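Side-chain contact in carbon monoxide dehydrogenase (Thermococcus sp. AM4, PDB 6T7J), which probably catalyses the reversible oxidation of carbon monoxide to carbon dioxide, here crystallised with a nickel-free, broken iron-sulfur cluster at its active site: residues A[523-528]-A[561-566]. Numbering follows the deposited sequence.
Sequences VDCSRI and VSIGTY
Ser526, whose backbone N lies 4.2 Å from Tyr566 OH, grips the carbonyl oxygen of Val523 twice: its OG lies 2.7 Å from Val523 O and its N 2.9 Å from the same atom. A serine suits this first turn of helix 525-538, since its short side chain can fold back to the carbonyl three residues earlier; the oxygen is met at a C=O...OG angle of 146°, and Thr235 of helix 212-242 also bonds to OG. At the next residue, Arg527 NH2 forms a salt bridge with Asp524 OD2, three residues back, at 3.0 Å and from above the carboxylate plane, while its NH1 is held in a salt bridge by Asp239.

Cys525, in the same first turn, points its side chain toward helix 558-569. The sulfur, placed beside its own backbone N (chi1 -62°), approaches the methyl branch of Ile563, SG to CG2 being 4.2 Å. Its methylene does the closer touching: Cys525 CB sits 3.3 Å from Tyr566 OH, at the edge of the ring and near its plane. Tyrosine spans the gap because its ring is long; its CG lies between the backbone N and carbonyl carbon (chi1 76°), which lays one face over its own helix, with Ile563 O 3.6 Å above the ring centre. Small, weakly polar cysteine leaves room for both the hydroxyl and the branched isoleucine.

The two helices follow neighbouring parts of the cluster pocket, Cys522 before one, Met556 and Ser557 just before the other and Lys559 in its first turn, and both belong to beta-alpha-beta crossovers of a parallel sheet that share strand 548-552. No hydrogen bond joins the segments, so the buried contact rests on van der Waals fit between helices, while the polar groups of Ser526, Asp524 and Arg527 find partners within their own segment and on helix 212-242.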
# COMPACT_ATOMS: atom_id res chain seq x y z
N VAL A 523 11.86 -11.73 -10.42
CA VAL A 523 12.10 -12.29 -9.10
C VAL A 523 13.46 -12.98 -9.05
O VAL A 523 14.10 -13.04 -7.99
CB VAL A 523 10.96 -13.25 -8.70
CG1 VAL A 523 9.68 -12.47 -8.40
CG2 VAL A 523 10.72 -14.28 -9.80
N ASP A 524 13.94 -13.47 -10.19
CA ASP A 524 15.24 -14.11 -10.25
C ASP A 524 16.40 -13.13 -10.08
O ASP A 524 17.55 -13.57 -10.12
CB ASP A 524 15.40 -14.88 -11.56
CG ASP A 524 14.67 -16.20 -11.55
OD1 ASP A 524 14.01 -16.50 -10.53
OD2 ASP A 524 14.75 -16.94 -12.55
N CYS A 525 16.13 -11.84 -9.91
CA CYS A 525 17.17 -10.95 -9.41
C CYS A 525 17.67 -11.43 -8.05
O CYS A 525 18.82 -11.15 -7.68
CB CYS A 525 16.66 -9.52 -9.29
SG CYS A 525 16.18 -8.75 -10.84
N SER A 526 16.83 -12.17 -7.31
CA SER A 526 17.31 -12.80 -6.08
C SER A 526 18.54 -13.65 -6.35
O SER A 526 19.47 -13.68 -5.53
CB SER A 526 16.19 -13.65 -5.46
OG SER A 526 15.68 -14.59 -6.38
N ARG A 527 18.58 -14.33 -7.50
CA ARG A 527 19.77 -15.09 -7.89
C ARG A 527 21.01 -14.21 -7.84
O ARG A 527 22.04 -14.61 -7.28
CB ARG A 527 19.59 -15.66 -9.30
CG ARG A 527 18.47 -16.67 -9.45
CD ARG A 527 18.69 -17.52 -10.69
NE ARG A 527 17.44 -18.01 -11.26
CZ ARG A 527 16.88 -19.17 -10.92
NH1 ARG A 527 17.44 -19.94 -10.01
NH2 ARG A 527 15.74 -19.54 -11.49
N ILE A 528 20.93 -13.01 -8.42
CA ILE A 528 22.04 -12.07 -8.36
C ILE A 528 22.48 -11.87 -6.91
O ILE A 528 23.67 -12.00 -6.58
CB ILE A 528 21.64 -10.73 -9.01
CG1 ILE A 528 21.66 -10.86 -10.54
CG2 ILE A 528 22.55 -9.61 -8.56
CD1 ILE A 528 21.11 -9.66 -11.27
N VAL A 561 11.50 -0.20 -8.85
CA VAL A 561 11.93 0.66 -7.76
C VAL A 561 12.29 -0.17 -6.54
O VAL A 561 13.32 0.06 -5.90
CB VAL A 561 10.84 1.70 -7.43
CG1 VAL A 561 11.30 2.61 -6.30
CG2 VAL A 561 10.48 2.51 -8.67
N SER A 562 11.46 -1.16 -6.21
CA SER A 562 11.78 -2.04 -5.09
C SER A 562 13.08 -2.80 -5.34
O SER A 562 13.91 -2.95 -4.43
CB SER A 562 10.64 -3.02 -4.83
OG SER A 562 10.96 -3.91 -3.77
N ILE A 563 13.28 -3.28 -6.57
CA ILE A 563 14.48 -4.05 -6.90
C ILE A 563 15.72 -3.18 -6.76
O ILE A 563 16.72 -3.59 -6.16
CB ILE A 563 14.37 -4.64 -8.32
CG1 ILE A 563 13.33 -5.76 -8.36
CG2 ILE A 563 15.72 -5.16 -8.79
CD1 ILE A 563 12.86 -6.11 -9.75
N GLY A 564 15.68 -1.97 -7.33
CA GLY A 564 16.82 -1.08 -7.21
C GLY A 564 17.10 -0.70 -5.77
O GLY A 564 18.26 -0.62 -5.35
N THR A 565 16.04 -0.50 -4.98
CA THR A 565 16.24 -0.13 -3.58
C THR A 565 16.88 -1.27 -2.79
O THR A 565 17.76 -1.03 -1.97
CB THR A 565 14.92 0.29 -2.94
OG1 THR A 565 14.35 1.37 -3.69
CG2 THR A 565 15.14 0.74 -1.51
N TYR A 566 16.45 -2.52 -3.04
CA TYR A 566 17.08 -3.60 -2.28
C TYR A 566 18.44 -3.99 -2.84
O TYR A 566 19.24 -4.58 -2.11
CB TYR A 566 16.14 -4.82 -2.16
CG TYR A 566 15.93 -5.75 -3.35
CD1 TYR A 566 16.98 -6.47 -3.92
CD2 TYR A 566 14.65 -5.97 -3.85
CE1 TYR A 566 16.77 -7.33 -4.98
CE2 TYR A 566 14.43 -6.83 -4.91
CZ TYR A 566 15.49 -7.51 -5.47
OH TYR A 566 15.28 -8.37 -6.52